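Local coordinates for protein MIF (Toxoplasma gondii, PDB 4DH4) that is a putative macrophage migration inhibitory factor, a small alpha/beta protein of the MIF family that assembles as a trimer, at residues C3-P8 with V40-T45; C7-T12 with R86-P91. All coordinates share one frame; numbering follows the deposited sequence.

Contact 1: residues C3-P8 with V40-T45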
# COMPACT_ATOMS: atom_id res chain seq x y z
N CYS A 3 -9.21 1.44 5.55
CA CYS A 3 -8.52 2.72 5.65
C CYS A 3 -7.15 2.51 6.29
O CYS A 3 -7.06 2.08 7.44
CB CYS A 3 -9.34 3.73 6.46
SG CYS A 3 -8.44 5.25 6.87
N MET A 4 -6.10 2.81 5.54
CA MET A 4 -4.73 2.65 6.02
C MET A 4 -3.97 3.96 5.97
O MET A 4 -3.86 4.58 4.91
CB MET A 4 -4.00 1.57 5.22
CG MET A 4 -4.58 0.18 5.40
SD MET A 4 -4.44 -0.45 7.09
CE MET A 4 -2.67 -0.31 7.36
N ILE A 5 -3.45 4.36 7.12
CA ILE A 5 -2.74 5.63 7.30
C ILE A 5 -1.23 5.39 7.36
O ILE A 5 -0.76 4.60 8.19
CB ILE A 5 -3.21 6.32 8.61
CG1 ILE A 5 -4.72 6.59 8.58
CG2 ILE A 5 -2.40 7.60 8.90
CD1 ILE A 5 -5.33 6.91 9.93
N PHE A 6 -0.49 6.05 6.48
CA PHE A 6 0.96 5.95 6.42
C PHE A 6 1.56 7.30 6.80
O PHE A 6 1.25 8.32 6.18
CB PHE A 6 1.43 5.59 5.01
CG PHE A 6 0.99 4.24 4.54
CD1 PHE A 6 -0.24 4.07 3.91
CD2 PHE A 6 1.82 3.13 4.69
CE1 PHE A 6 -0.64 2.81 3.46
CE2 PHE A 6 1.43 1.86 4.25
CZ PHE A 6 0.20 1.70 3.63
N CYS A 7 2.43 7.30 7.80
CA CYS A 7 2.96 8.55 8.34
C CYS A 7 4.29 8.29 9.05
O CYS A 7 4.45 7.25 9.68
CB CYS A 7 1.93 9.15 9.30
SG CYS A 7 2.36 10.74 9.99
N PRO A 8 5.26 9.22 8.92
CA PRO A 8 6.54 9.03 9.62
C PRO A 8 6.48 9.24 11.14
O PRO A 8 7.41 8.82 11.85
CB PRO A 8 7.47 10.06 8.97
CG PRO A 8 6.60 11.05 8.31
CD PRO A 8 5.25 10.43 8.08
N VAL A 40 -9.21 -0.72 9.77
CA VAL A 40 -8.37 0.48 9.83
C VAL A 40 -6.98 0.14 10.39
O VAL A 40 -6.84 -0.76 11.23
CB VAL A 40 -9.03 1.63 10.66
CG1 VAL A 40 -10.26 2.21 9.94
CG2 VAL A 40 -9.43 1.15 12.07
N GLY A 41 -5.96 0.84 9.91
CA GLY A 41 -4.62 0.63 10.45
C GLY A 41 -3.71 1.83 10.35
O GLY A 41 -3.98 2.77 9.59
N TYR A 42 -2.64 1.80 11.14
CA TYR A 42 -1.60 2.81 11.10
C TYR A 42 -0.28 2.14 10.80
O TYR A 42 0.05 1.10 11.36
CB TYR A 42 -1.52 3.57 12.43
CG TYR A 42 -0.55 4.74 12.42
CD1 TYR A 42 0.75 4.59 12.91
CD2 TYR A 42 -0.92 5.98 11.92
CE1 TYR A 42 1.65 5.66 12.90
CE2 TYR A 42 -0.03 7.06 11.92
CZ TYR A 42 1.25 6.89 12.40
OH TYR A 42 2.13 7.95 12.40
N SER A 43 0.48 2.75 9.91
CA SER A 43 1.80 2.24 9.59
C SER A 43 2.80 3.37 9.66
O SER A 43 2.70 4.34 8.89
CB SER A 43 1.79 1.55 8.21
OG SER A 43 3.11 1.17 7.83
N GLN A 44 3.75 3.28 10.60
CA GLN A 44 4.84 4.26 10.67
C GLN A 44 5.82 3.97 9.54
O GLN A 44 6.44 2.90 9.49
CB GLN A 44 5.56 4.24 12.04
CG GLN A 44 6.52 5.44 12.24
CD GLN A 44 7.45 5.32 13.44
OE1 GLN A 44 7.19 4.60 14.41
NE2 GLN A 44 8.55 6.06 13.40
N THR A 45 5.93 4.92 8.62
CA THR A 45 6.87 4.81 7.52
C THR A 45 8.26 5.21 8.02
O THR A 45 8.43 5.64 9.17
CB THR A 45 6.46 5.73 6.34
OG1 THR A 45 6.47 7.10 6.76
CG2 THR A 45 5.07 5.37 5.83
O HOH W 1 9.58 7.46 10.81

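Contact 2: residues C7-T12 with R86-P91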
# COMPACT_ATOMS: atom_id res chain seq x y z
N CYS A 7 2.43 7.30 7.80
CA CYS A 7 2.96 8.55 8.34
C CYS A 7 4.29 8.29 9.05
O CYS A 7 4.45 7.25 9.68
CB CYS A 7 1.93 9.15 9.30
SG CYS A 7 2.36 10.74 9.99
N PRO A 8 5.26 9.22 8.92
CA PRO A 8 6.54 9.03 9.62
C PRO A 8 6.48 9.24 11.14
O PRO A 8 7.41 8.82 11.85
CB PRO A 8 7.47 10.06 8.97
CG PRO A 8 6.60 11.05 8.31
CD PRO A 8 5.25 10.43 8.08
N VAL A 9 5.40 9.84 11.64
CA VAL A 9 5.26 10.16 13.07
C VAL A 9 5.31 8.90 13.94
O VAL A 9 4.59 7.92 13.69
CB VAL A 9 3.99 11.00 13.36
CG1 VAL A 9 3.71 11.10 14.86
CG2 VAL A 9 4.11 12.41 12.76
N ALA A 10 6.16 8.92 14.96
CA ALA A 10 6.29 7.80 15.89
C ALA A 10 5.16 7.85 16.91
O ALA A 10 5.36 8.21 18.08
CB ALA A 10 7.66 7.82 16.57
N ALA A 11 3.96 7.49 16.47
CA ALA A 11 2.77 7.54 17.32
C ALA A 11 2.79 6.44 18.36
O ALA A 11 3.10 5.28 18.06
CB ALA A 11 1.51 7.45 16.48
N THR A 12 2.47 6.82 19.59
CA THR A 12 2.31 5.86 20.68
C THR A 12 1.04 5.07 20.39
O THR A 12 0.10 5.62 19.83
CB THR A 12 2.19 6.56 22.06
OG1 THR A 12 1.08 7.49 22.05
CG2 THR A 12 3.46 7.32 22.39
N ARG A 86 -5.31 16.36 14.63
CA ARG A 86 -5.66 16.29 16.05
C ARG A 86 -4.77 15.31 16.82
O ARG A 86 -4.25 15.64 17.89
CB ARG A 86 -7.13 15.89 16.17
CG ARG A 86 -7.75 15.89 17.56
CD ARG A 86 -9.28 16.07 17.45
NE ARG A 86 -9.97 14.91 16.86
CZ ARG A 86 -10.55 14.89 15.65
NH1 ARG A 86 -10.53 15.95 14.86
NH2 ARG A 86 -11.14 13.78 15.23
N HIS A 87 -4.58 14.11 16.27
CA HIS A 87 -3.85 13.06 16.98
C HIS A 87 -2.35 13.00 16.70
O HIS A 87 -1.59 12.53 17.56
CB HIS A 87 -4.49 11.69 16.72
CG HIS A 87 -5.89 11.59 17.24
ND1 HIS A 87 -6.19 11.57 18.58
CD2 HIS A 87 -7.08 11.52 16.59
CE1 HIS A 87 -7.49 11.49 18.74
NE2 HIS A 87 -8.06 11.45 17.55
N LEU A 88 -1.92 13.45 15.53
CA LEU A 88 -0.52 13.31 15.12
C LEU A 88 0.23 14.64 15.00
O LEU A 88 1.46 14.66 14.96
CB LEU A 88 -0.39 12.53 13.81
CG LEU A 88 -1.08 11.16 13.68
CD1 LEU A 88 -0.93 10.62 12.26
CD2 LEU A 88 -0.56 10.15 14.69
N GLY A 89 -0.52 15.74 14.93
CA GLY A 89 0.05 17.07 14.75
C GLY A 89 0.40 17.42 13.31
O GLY A 89 1.03 18.45 13.06
N VAL A 90 0.01 16.56 12.37
CA VAL A 90 0.29 16.76 10.95
C VAL A 90 -0.74 17.73 10.36
O VAL A 90 -1.93 17.47 10.46
CB VAL A 90 0.26 15.42 10.16
CG1 VAL A 90 0.53 15.65 8.67
CG2 VAL A 90 1.25 14.41 10.74
N PRO A 91 -0.28 18.83 9.73
CA PRO A 91 -1.19 19.81 9.14
C PRO A 91 -2.06 19.11 8.10
O PRO A 91 -1.54 18.34 7.30
CB PRO A 91 -0.25 20.80 8.45
CG PRO A 91 1.06 20.63 9.11
CD PRO A 91 1.14 19.20 9.54

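Contact 1: residues C3-P8 with V40-T45
Y42 presents its ring obliquely to I5 and C7: I5 CG2 approaches Y42 CD2 at 3.7 Å, and C7 CB lies 3.3 Å from Y42 OH. Y42 CG stands anti to the backbone N, beside the carbonyl carbon (chi1 -175°), on the face that I5 and C7 share; the hydroxyl hydrogen-bonds V9 O beyond the strands. The second ring, F6, has T45 CG2 at its edge, near its plane, and S43 CB obliquely by CD2; F59 stacks on it from the neighbouring strand. These contacts sit on a parallel strand pair, its segment axes 4.8 Å apart at closest and 16° between their N-to-C directions, the two strands of the beta-alpha-beta unit 2-7, 13-31, 39-44. C3, I5, C7, V40 and Y42 look toward the helices, M4, F6 and S43 the other way. Five backbone bonds form the ladder, from G41 N to C3 O through to T45 N to C7 O; S43 N to I5 O is the shortest at 2.8 Å. V40 and G41 also pair antiparallel with a strand of a second subunit, extending the sheet. At the other end, one water bridges P8 O, Q44 NE2 and T45 O, beside a weak 3.4 Å bond from Q44 NE2 to P8 O.

Contact 2: residues C7-T12 with R86-P91
L88 and V90 turn their side chains toward C7, V9 and A11, so that the end of helix 70-88 and the residues after it pack against the loop that connects strand 2-7 to helix 13-31. This loop begins the crossover of a beta-alpha-beta unit, and the side-chain pairs that meet across the contact are apolar. L88 splits its two methyls between two partners: CD1 lies 4.0 Å from C7 SG, while CD2 meets A11 CB at 3.8 Å. L88 CG stands anti to the carbonyl carbon (chi1 -52°), and a chi2 of 175° then sets where CD1 falls. V90 works through one branch, CG2, which touches both C7 SG and V9 CG2. The V9 and V90 side chains run past one another, pointing opposite ways, with their CG2 methyls 4.0 Å apart; V9 CG2 also nears the carbonyl oxygen of L88, and V9 CG1 stays farther from L88 CD2. G89, with its positive phi, lies between L88 and V90, and both neighbours still direct their side chains at the loop. Other elements close round L88: Y42 of strand 39-44 and L19 of helix 13-31 both touch it, and Y42 and Q16 touch A11. On the loop side, A10 is the centre of an inverse gamma turn, whose A11 N to V9 O bond is weak. The C7 sulphur has a polar partner as well: V9 N donates to SG over 3.6 Å, with an N-H...S angle of 164°.

Contact 1 is the more deeply buried, its centre about 8 Å from the centre of the chain against about 13 Å for contact 2, and it buries 596 Å² against 195 Å². Ten of its twelve touching residues are buried, compared with two of five in contact 2. Regular backbone hydrogen bonding joins neighbouring strands in the first; the second relies on methyl and sulphur packing between a loop and a helix end. Both use C7, and Y42 connects them: its ring also packs on the leucine of contact 2, Y42 CE2 lying 3.7 Å from L88 CD1. Contact 1 also borders other subunits, whereas no other chain of the assembly touches contact 2.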